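Long-range contacts in protein disulfide isomerase (Pseudomonas aeruginosa, PDB 4N30), which probably catalyses thiol-disulfide exchange, introducing or rearranging disulfide bonds in other proteins: residues Leu64-Lys70 / Phe129-Asn135; Asn59-Asp63 / Ile180-Thr185; Asn45-Tyr49 / Gly117-Trp122; Trp90-Pro94 / Asp171-Ala175. Residue numbers count along the deposited sequence, not the author numbering.

Interaction 1. Residues Leu64-Lys70 / Phe129-Asn135; sequences LECPFCK and FAQSAGN
Segment 64-70 leaves a loop at C66, the N-cap, and becomes helical from P67; segment 129-135 is the last turn of a helix, which S132 (phi/psi -64/146°) breaks, followed by G134 and N135, both with positive phi. The closest CA pairs are E65-G134, 4.5 Å, and K70-F129, 5.9 Å. Packing centres on F129 (chi1 m), whose ring is sandwiched: L64 CD2 sits 4.0 Å from the F129 ring centroid over one face and K70 CA 3.6 Å from it over the other, while C69 CB touches F129 CZ at 3.8 Å. Three hydrogen bonds join the segments: N135 N to E65 O, 2.9 Å; S132 OG to E65 OE1, 2.6 Å; and K70 NZ, on an all-trans side chain, to F129 O, 2.9 Å. Within the segments, S132 OG accepts from G134 N (2.9 Å), forming an ST turn, and C66 SG caps the helix by accepting from C69 N (3.3 Å). C66-P-F-C69 is a CxxC sequence at a helix start, both thiols free, consistent with the redox site of thioredoxin-fold enzymes. E65, buried beside it, also accepts from G136 N and G138 N, tying down the loop. The contact thus joins the start of helix 67-81 to the end of helix 99-131, with W90 of strand 86-92 packed against both L64 and F129.

Interaction 2. Residues Asn59-Asp63 / Ile180-Thr185; sequences NEYAD and ITATPT
I180 CD1 covers one face of the Y61 ring (chi1 m), 4.0 Å from the ring centroid and 16° off the ring normal; the extended I180 side chain (chi1 m, chi2 t) reaches Y61 CD2 with its CD1 at 3.9 Å. The backbone of Y61 pairs with T185 as an antiparallel hydrogen-bonded pair, CA-CA 5.2 Å: Y61 N donates to T185 O at 2.9 Å and T185 N to Y61 O at 3.2 Å. Both side chains project from the same face of the sheet. Y61 O also takes a CA-H...O contact from P184 CA, 3.2 Å. The peptide bond between T183 and P184 is cis, and P184 has phi/psi -79/146°. A cis-proline loop leading into a strand beside the CxxC helix is a hallmark of the thioredoxin fold, and here T183 packs on C66 and C69, which probably form the redox pair. At the start of the strand, T185 OG1 (chi1 m) donates back to A182 O at 2.8 Å. T183 (chi1 p) faces strand 56-62 and its end: CG2 lies 3.6 Å from Y61 O and 3.8 Å from A62 CA, and OG1 lies 3.7 Å from D63 CB. The D63 carboxylate turns to other partners, accepting from E65 N and L95 N.

Interaction 3. Residues Asn45-Tyr49 / Gly117-Trp122; sequences NHSLY and GAKAFW
H46, W122 and F121 account for most of this contact. Segment 45-49 makes a type I turn from N45 to L48 (L48 N to N45 O, 3.1 Å); segment 117-122 is helical from A118, after a kink at G117, whose phi is positive, with H46 CA 3.7 Å from A118 CA. H46 (chi1 p) turns its ring edge to the face of F121 (chi1 t) in an offset edge-to-face pair, centroids 5.5 Å apart, planes at 66°. S47 CA lies over F121, 4.0 Å from the ring centroid. W122 (chi1 m) points toward segment 45-49: its NE1 makes a weak hydrogen bond to L48 O, 3.2 Å, and its five-membered ring receives the edge of Y49, centroids 5.5 Å apart. A118 CA-H...O to H46 O is 3.3 Å, while a water bridges N45 OD1 (2.7 Å) and A118 N (3.1 Å). Edge strand 48-49 of the thioredoxin-fold sheet is fastened to helix 99-131 chiefly through aromatic packing, with one weak direct hydrogen bond and one water bridge.

Interaction 4. Residues Trp90-Pro94 / Asp171-Ala175; sequences WRHLP and DIDIA
Strand 90-92 and helix 171-175 cross almost at right angles (86°), their axes 7.8 Å apart at closest. The nearest CA pairs are H92-D171, 5.5 Å, and L93-I172, 5.2 Å. D171 (chi1 m) is the main projection: its side chain points into the strand, where OD2 accepts from H92 N at 2.9 Å and OD1 takes a salt bridge from R91, NE at 3.1 Å and NH2 at 3.2 Å. R91, m in its first three chi angles, bends so that the NE/NH2 edge of its guanidinium meets D171 OD1, with NH2 3.8 Å from I174 CD1. L93 (chi1 t, chi2 p) puts CD1 into the notch formed by I172 CG2, at 4.1 Å, and A175 CB, at 3.9 Å, while I172 CD1 rests on P94 CG at 3.8 Å. A water donates to both W90 O (2.8 Å) and D171 OD2 (2.7 Å), bridging the strand backbone and the carboxylate. The contact seats helix 162-177 against the central strands of a thioredoxin-fold sheet. Its chemistry is divided along the strand: one carboxylate binds a backbone NH and part of a guanidinium whose NH1 turns to N59, and beyond it the join is apolar.

Overall arrangement
Interactions 2, 3 and 4 involve strands of one mixed sheet of the thioredoxin fold, and interaction 1 packs on W90 of the same sheet. Interactions 2 and 4 are closest, centres about 7 Å apart, because strands 56-62 and 86-92 are neighbours. Interaction 3 touches interaction 4 through W90 of the neighbouring strand 86-92 (centres about 16 Å apart) and shares helix 99-131 with interaction 1 (centres about 19 Å apart). Along the chain, interactions 1 and 4 are each nested within the loop closed by interaction 2 but cross each other, and interaction 3 crosses all three. Interactions 1 and 2 touch where T183 meets C66 and C69, so the cis-proline loop and the probable redox helix start converge.

Interaction 1. Residues Leu64-Lys70 / Phe129-Asn135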
# COMPACT_ATOMS: atom_id res chain seq x y z
N LEU A 64 -2.00 5.68 -5.88
CA LEU A 64 -3.43 5.48 -6.15
C LEU A 64 -3.83 6.06 -7.53
O LEU A 64 -4.97 5.75 -7.93
CB LEU A 64 -4.20 6.13 -5.00
CG LEU A 64 -4.17 5.21 -3.76
CD1 LEU A 64 -4.44 6.03 -2.47
CD2 LEU A 64 -5.15 4.03 -3.85
N GLU A 65 -2.97 6.76 -8.21
CA GLU A 65 -3.13 7.18 -9.60
C GLU A 65 -2.49 6.24 -10.58
O GLU A 65 -2.64 6.49 -11.80
CB GLU A 65 -2.61 8.62 -9.79
CG GLU A 65 -3.45 9.69 -9.07
CD GLU A 65 -4.85 9.71 -9.63
OE1 GLU A 65 -5.72 9.07 -9.10
OE2 GLU A 65 -5.04 10.34 -10.70
N CYS A 66 -1.77 5.24 -10.13
CA CYS A 66 -0.96 4.41 -11.07
C CYS A 66 -1.78 3.27 -11.60
O CYS A 66 -2.43 2.49 -10.89
CB CYS A 66 0.23 3.88 -10.25
SG CYS A 66 1.10 2.55 -11.13
N PRO A 67 -1.84 3.20 -12.95
CA PRO A 67 -2.70 2.17 -13.58
C PRO A 67 -2.20 0.77 -13.31
O PRO A 67 -3.02 -0.16 -13.38
CB PRO A 67 -2.61 2.56 -15.10
CG PRO A 67 -1.30 3.23 -15.23
CD PRO A 67 -1.11 4.03 -13.93
N PHE A 68 -0.92 0.63 -13.11
CA PHE A 68 -0.38 -0.70 -12.73
C PHE A 68 -0.83 -1.12 -11.34
O PHE A 68 -1.27 -2.24 -11.11
CB PHE A 68 1.16 -0.67 -12.86
CG PHE A 68 1.68 -0.37 -14.24
CD1 PHE A 68 1.60 -1.33 -15.28
CD2 PHE A 68 2.34 0.86 -14.46
CE1 PHE A 68 2.15 -1.00 -16.57
CE2 PHE A 68 2.92 1.15 -15.71
CZ PHE A 68 2.83 0.24 -16.74
N CYS A 69 -0.72 -0.16 -10.44
CA CYS A 69 -1.19 -0.45 -9.08
C CYS A 69 -2.69 -0.73 -9.05
O CYS A 69 -3.11 -1.58 -8.24
CB CYS A 69 -0.86 0.73 -8.19
SG CYS A 69 0.90 0.97 -7.90
N LYS A 70 -3.47 -0.02 -9.88
CA LYS A 70 -4.85 -0.31 -9.89
C LYS A 70 -5.21 -1.76 -10.29
O LYS A 70 -6.02 -2.40 -9.65
CB LYS A 70 -5.56 0.73 -10.84
CG LYS A 70 -7.07 0.43 -10.98
CD LYS A 70 -7.79 1.51 -11.77
CE LYS A 70 -9.24 1.18 -11.83
NZ LYS A 70 -10.17 2.23 -12.38
N PHE A 129 -9.40 3.72 -6.26
CA PHE A 129 -9.05 3.16 -7.58
C PHE A 129 -10.29 3.12 -8.49
O PHE A 129 -10.14 3.31 -9.71
CB PHE A 129 -8.48 1.70 -7.42
CG PHE A 129 -7.02 1.63 -7.13
CD1 PHE A 129 -6.10 2.38 -7.84
CD2 PHE A 129 -6.54 0.73 -6.18
CE1 PHE A 129 -4.72 2.29 -7.59
CE2 PHE A 129 -5.17 0.63 -5.92
CZ PHE A 129 -4.28 1.44 -6.63
N ALA A 130 -11.46 2.90 -7.94
CA ALA A 130 -12.69 2.88 -8.80
C ALA A 130 -13.10 4.26 -9.17
O ALA A 130 -13.57 4.43 -10.31
CB ALA A 130 -13.84 2.24 -7.99
N GLN A 131 -12.96 5.25 -8.34
CA GLN A 131 -13.56 6.56 -8.56
C GLN A 131 -12.64 7.57 -9.23
O GLN A 131 -13.15 8.50 -9.82
CB GLN A 131 -14.09 7.10 -7.20
CG GLN A 131 -15.28 6.26 -6.69
CD GLN A 131 -15.74 6.74 -5.38
OE1 GLN A 131 -15.69 7.93 -5.07
NE2 GLN A 131 -16.21 5.78 -4.59
N SER A 132 -11.34 7.48 -8.98
CA SER A 132 -10.41 8.42 -9.63
C SER A 132 -10.38 8.28 -11.15
O SER A 132 -10.44 7.13 -11.66
CB SER A 132 -9.01 8.25 -9.03
OG SER A 132 -8.20 9.19 -9.70
N ALA A 133 -10.19 9.39 -11.83
CA ALA A 133 -9.87 9.29 -13.22
C ALA A 133 -8.56 8.55 -13.44
O ALA A 133 -8.33 8.03 -14.52
CB ALA A 133 -9.76 10.70 -13.83
N GLY A 134 -7.63 8.58 -12.50
CA GLY A 134 -6.32 7.93 -12.64
C GLY A 134 -5.38 8.87 -13.36
O GLY A 134 -5.77 9.89 -13.94
N ASN A 135 -4.09 8.51 -13.27
CA ASN A 135 -3.07 9.13 -14.12
C ASN A 135 -2.87 10.59 -13.86
O ASN A 135 -2.42 11.34 -14.73
CB ASN A 135 -3.31 8.87 -15.64
CG ASN A 135 -3.59 7.42 -15.87
OD1 ASN A 135 -4.75 7.03 -16.24
ND2 ASN A 135 -2.64 6.60 -15.66

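Interaction 2. Residues Asn59-Asp63 / Ile180-Thr185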
# COMPACT_ATOMS: atom_id res chain seq x y z
N ASN A 59 5.73 -5.76 1.16
CA ASN A 59 5.55 -4.31 1.19
C ASN A 59 5.33 -3.80 -0.20
O ASN A 59 6.23 -3.98 -1.05
CB ASN A 59 6.80 -3.62 1.80
CG ASN A 59 6.96 -3.97 3.24
OD1 ASN A 59 6.36 -3.33 4.11
ND2 ASN A 59 7.76 -5.00 3.51
N GLU A 60 4.13 -3.31 -0.48
CA GLU A 60 3.78 -2.90 -1.85
C GLU A 60 3.86 -1.38 -1.91
O GLU A 60 2.99 -0.69 -1.34
CB GLU A 60 2.34 -3.39 -2.22
CG GLU A 60 1.89 -2.88 -3.58
CD GLU A 60 0.42 -3.02 -3.87
OE1 GLU A 60 -0.34 -3.43 -3.06
OE2 GLU A 60 0.07 -2.57 -5.01
N TYR A 61 4.90 -0.84 -2.49
CA TYR A 61 5.04 0.58 -2.70
C TYR A 61 4.17 0.97 -3.87
O TYR A 61 4.36 0.50 -5.01
CB TYR A 61 6.50 0.98 -2.98
CG TYR A 61 7.33 0.89 -1.72
CD1 TYR A 61 7.57 2.03 -0.96
CD2 TYR A 61 7.88 -0.34 -1.29
CE1 TYR A 61 8.28 1.98 0.25
CE2 TYR A 61 8.61 -0.41 -0.07
CZ TYR A 61 8.81 0.78 0.61
OH TYR A 61 9.48 0.73 1.84
N ALA A 62 3.19 1.83 -3.63
CA ALA A 62 2.10 2.03 -4.58
C ALA A 62 1.52 3.43 -4.55
O ALA A 62 1.72 4.22 -3.61
CB ALA A 62 1.00 1.01 -4.32
N ASP A 63 0.86 3.74 -5.66
CA ASP A 63 0.37 5.12 -5.98
C ASP A 63 -1.07 4.94 -6.50
O ASP A 63 -1.33 4.08 -7.37
CB ASP A 63 1.34 5.62 -7.10
CG ASP A 63 0.86 6.86 -7.85
OD1 ASP A 63 -0.27 7.29 -7.76
OD2 ASP A 63 1.77 7.41 -8.58
N ILE A 180 14.03 3.12 -5.07
CA ILE A 180 12.74 2.75 -5.70
C ILE A 180 12.19 3.96 -6.45
O ILE A 180 12.17 5.11 -5.89
CB ILE A 180 11.74 2.34 -4.60
CG1 ILE A 180 12.23 1.06 -3.97
CG2 ILE A 180 10.37 2.00 -5.19
CD1 ILE A 180 11.36 0.50 -2.82
N THR A 181 11.85 3.84 -7.70
CA THR A 181 11.42 4.98 -8.50
C THR A 181 10.06 4.78 -9.13
O THR A 181 9.56 5.74 -9.73
CB THR A 181 12.45 5.27 -9.63
OG1 THR A 181 12.29 4.36 -10.68
CG2 THR A 181 13.91 5.29 -9.18
N ALA A 182 9.52 3.55 -9.19
CA ALA A 182 8.31 3.26 -9.98
C ALA A 182 7.38 2.40 -9.14
O ALA A 182 7.81 1.80 -8.18
CB ALA A 182 8.63 2.61 -11.33
N THR A 183 6.11 2.35 -9.55
CA THR A 183 5.10 1.59 -8.82
C THR A 183 4.36 0.64 -9.68
O THR A 183 4.19 0.89 -10.92
CB THR A 183 4.05 2.51 -8.14
OG1 THR A 183 3.50 3.38 -9.12
CG2 THR A 183 4.70 3.40 -7.04
N PRO A 184 3.98 -0.51 -9.22
CA PRO A 184 4.29 -1.03 -7.87
C PRO A 184 5.70 -1.56 -7.79
O PRO A 184 6.28 -2.10 -8.80
CB PRO A 184 3.29 -2.21 -7.72
CG PRO A 184 3.14 -2.72 -9.17
CD PRO A 184 3.14 -1.47 -10.00
N THR A 185 6.33 -1.40 -6.66
CA THR A 185 7.62 -2.11 -6.38
C THR A 185 7.39 -2.82 -5.06
O THR A 185 6.75 -2.27 -4.14
CB THR A 185 8.76 -1.13 -6.22
OG1 THR A 185 9.04 -0.57 -7.51
CG2 THR A 185 10.07 -1.84 -5.75

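Interaction 3. Residues Asn45-Tyr49 / Gly117-Trp122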
# COMPACT_ATOMS: atom_id res chain seq x y z
N ASN A 45 -1.09 -1.90 11.25
CA ASN A 45 -2.45 -2.28 11.59
C ASN A 45 -3.34 -1.89 10.41
O ASN A 45 -3.69 -2.74 9.59
CB ASN A 45 -2.86 -1.70 12.92
CG ASN A 45 -4.27 -2.05 13.29
OD1 ASN A 45 -5.04 -2.54 12.49
ND2 ASN A 45 -4.62 -1.86 14.56
N HIS A 46 -3.69 -0.60 10.28
CA HIS A 46 -4.63 -0.23 9.26
C HIS A 46 -4.06 -0.46 7.84
O HIS A 46 -4.86 -0.71 6.97
CB HIS A 46 -5.10 1.23 9.37
CG HIS A 46 -4.02 2.25 9.33
ND1 HIS A 46 -3.66 2.97 8.21
CD2 HIS A 46 -3.19 2.73 10.37
CE1 HIS A 46 -2.68 3.87 8.54
NE2 HIS A 46 -2.39 3.72 9.87
N SER A 47 -2.73 -0.41 7.69
CA SER A 47 -2.13 -0.63 6.37
C SER A 47 -1.82 -2.09 6.07
O SER A 47 -1.22 -2.36 4.99
CB SER A 47 -0.88 0.27 6.26
OG SER A 47 0.07 -0.11 7.24
N LEU A 48 -2.18 -3.01 6.94
CA LEU A 48 -1.87 -4.47 6.88
C LEU A 48 -3.06 -5.20 6.32
O LEU A 48 -4.19 -4.97 6.78
CB LEU A 48 -1.72 -5.05 8.31
CG LEU A 48 -1.63 -6.59 8.41
CD1 LEU A 48 -0.39 -7.14 7.72
CD2 LEU A 48 -1.65 -7.01 9.86
N TYR A 49 -2.85 -6.10 5.34
CA TYR A 49 -3.88 -7.00 4.84
C TYR A 49 -3.35 -8.39 5.03
O TYR A 49 -2.23 -8.73 4.62
CB TYR A 49 -4.13 -6.70 3.36
CG TYR A 49 -5.22 -7.53 2.78
CD1 TYR A 49 -6.58 -7.22 3.02
CD2 TYR A 49 -4.92 -8.69 2.06
CE1 TYR A 49 -7.57 -8.09 2.51
CE2 TYR A 49 -5.90 -9.58 1.56
CZ TYR A 49 -7.21 -9.20 1.82
OH TYR A 49 -8.23 -10.00 1.37
N GLY A 117 -9.88 1.82 10.76
CA GLY A 117 -8.92 0.74 10.79
C GLY A 117 -8.56 0.16 9.44
O GLY A 117 -8.76 0.76 8.37
N ALA A 118 -8.12 -1.06 9.42
CA ALA A 118 -7.77 -1.75 8.15
C ALA A 118 -8.89 -1.91 7.26
O ALA A 118 -8.75 -1.81 6.00
CB ALA A 118 -7.14 -3.13 8.47
N LYS A 119 -10.06 -2.24 7.72
CA LYS A 119 -11.15 -2.47 6.86
C LYS A 119 -11.47 -1.17 6.07
O LYS A 119 -11.62 -1.18 4.84
CB LYS A 119 -12.42 -2.92 7.66
CG LYS A 119 -13.71 -3.05 6.83
CD LYS A 119 -13.69 -4.30 5.96
CE LYS A 119 -14.80 -4.35 4.91
NZ LYS A 119 -16.05 -4.94 5.49
N ALA A 120 -11.47 -0.03 6.76
CA ALA A 120 -11.71 1.25 6.09
C ALA A 120 -10.56 1.63 5.14
O ALA A 120 -10.84 2.20 4.08
CB ALA A 120 -11.97 2.39 7.11
N PHE A 121 -9.35 1.38 5.58
CA PHE A 121 -8.20 1.71 4.78
C PHE A 121 -8.24 0.97 3.43
O PHE A 121 -8.16 1.61 2.36
CB PHE A 121 -6.91 1.35 5.54
CG PHE A 121 -5.65 1.51 4.75
CD1 PHE A 121 -4.99 2.71 4.86
CD2 PHE A 121 -5.10 0.52 3.95
CE1 PHE A 121 -3.78 2.94 4.20
CE2 PHE A 121 -3.88 0.75 3.30
CZ PHE A 121 -3.26 1.97 3.40
N TRP A 122 -8.45 -0.33 3.45
CA TRP A 122 -8.46 -1.08 2.21
C TRP A 122 -9.71 -0.86 1.39
O TRP A 122 -9.61 -0.83 0.18
CB TRP A 122 -8.21 -2.58 2.50
CG TRP A 122 -6.82 -2.82 2.96
CD1 TRP A 122 -6.39 -2.99 4.27
CD2 TRP A 122 -5.65 -2.90 2.15
NE1 TRP A 122 -5.02 -3.14 4.33
CE2 TRP A 122 -4.52 -3.13 3.04
CE3 TRP A 122 -5.39 -2.82 0.74
CZ2 TRP A 122 -3.23 -3.21 2.56
CZ3 TRP A 122 -4.08 -2.95 0.27
CH2 TRP A 122 -3.00 -3.14 1.20
O HOH W 1 -7.69 -2.29 12.19

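Interaction 4. Residues Trp90-Pro94 / Asp171-Ala175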
# COMPACT_ATOMS: atom_id res chain seq x y z
N TRP A 90 0.62 -1.93 2.60
CA TRP A 90 0.67 -0.88 1.61
C TRP A 90 1.72 0.13 2.05
O TRP A 90 1.60 0.62 3.21
CB TRP A 90 -0.69 -0.19 1.54
CG TRP A 90 -0.77 1.01 0.60
CD1 TRP A 90 -0.40 2.31 0.85
CD2 TRP A 90 -1.24 1.01 -0.77
NE1 TRP A 90 -0.67 3.09 -0.21
CE2 TRP A 90 -1.19 2.36 -1.22
CE3 TRP A 90 -1.79 0.00 -1.59
CZ2 TRP A 90 -1.63 2.73 -2.49
CZ3 TRP A 90 -2.25 0.39 -2.85
CH2 TRP A 90 -2.16 1.75 -3.26
N ARG A 91 2.62 0.53 1.19
CA ARG A 91 3.55 1.61 1.46
C ARG A 91 3.33 2.69 0.44
O ARG A 91 3.20 2.45 -0.76
CB ARG A 91 5.00 1.08 1.37
CG ARG A 91 5.31 -0.13 2.27
CD ARG A 91 5.03 0.07 3.73
NE ARG A 91 6.04 0.95 4.16
CZ ARG A 91 7.28 0.59 4.54
NH1 ARG A 91 7.70 -0.67 4.52
NH2 ARG A 91 8.14 1.55 4.88
N HIS A 92 3.37 3.95 0.83
CA HIS A 92 3.08 5.06 -0.09
C HIS A 92 4.21 5.41 -0.94
O HIS A 92 5.30 5.81 -0.42
CB HIS A 92 2.60 6.28 0.71
CG HIS A 92 1.34 6.05 1.41
ND1 HIS A 92 0.14 6.00 0.78
CD2 HIS A 92 1.09 5.90 2.78
CE1 HIS A 92 -0.81 5.79 1.71
NE2 HIS A 92 -0.23 5.69 2.92
N LEU A 93 3.97 5.48 -2.26
CA LEU A 93 4.88 6.13 -3.15
C LEU A 93 4.05 6.76 -4.26
O LEU A 93 4.16 6.41 -5.41
CB LEU A 93 5.91 5.15 -3.68
CG LEU A 93 7.01 5.73 -4.58
CD1 LEU A 93 7.80 6.75 -3.78
CD2 LEU A 93 7.93 4.63 -5.09
N PRO A 94 3.40 7.90 -3.93
CA PRO A 94 2.75 8.67 -4.97
C PRO A 94 3.82 9.25 -5.87
O PRO A 94 4.73 9.93 -5.40
CB PRO A 94 2.01 9.79 -4.18
CG PRO A 94 2.75 9.83 -2.86
CD PRO A 94 3.19 8.44 -2.56
N ASP A 171 7.36 6.95 4.18
CA ASP A 171 7.38 5.85 3.18
C ASP A 171 8.07 6.30 1.91
O ASP A 171 8.90 5.52 1.39
CB ASP A 171 5.97 5.42 2.81
CG ASP A 171 5.31 4.53 3.80
OD1 ASP A 171 6.00 3.99 4.74
OD2 ASP A 171 4.09 4.22 3.59
N ILE A 172 7.83 7.51 1.44
CA ILE A 172 8.44 8.00 0.22
C ILE A 172 9.97 8.14 0.36
O ILE A 172 10.80 7.68 -0.46
CB ILE A 172 7.87 9.37 -0.16
CG1 ILE A 172 6.40 9.20 -0.56
CG2 ILE A 172 8.66 9.97 -1.36
CD1 ILE A 172 5.74 10.60 -0.57
N ASP A 173 10.38 8.62 1.53
CA ASP A 173 11.82 8.82 1.86
C ASP A 173 12.50 7.47 1.95
O ASP A 173 13.63 7.30 1.39
CB ASP A 173 12.00 9.56 3.21
CG ASP A 173 11.61 11.01 3.14
OD1 ASP A 173 11.33 11.56 2.06
OD2 ASP A 173 11.55 11.50 4.29
N ILE A 174 11.88 6.47 2.56
CA ILE A 174 12.43 5.12 2.61
C ILE A 174 12.55 4.55 1.22
O ILE A 174 13.60 3.96 0.83
CB ILE A 174 11.67 4.19 3.54
CG1 ILE A 174 11.84 4.67 4.98
CG2 ILE A 174 12.07 2.73 3.36
CD1 ILE A 174 10.86 4.03 5.89
N ALA A 175 11.47 4.70 0.41
CA ALA A 175 11.55 4.26 -0.96
C ALA A 175 12.72 4.84 -1.69
O ALA A 175 13.45 4.10 -2.37
CB ALA A 175 10.22 4.51 -1.68
O HOH W 2 2.49 2.56 4.99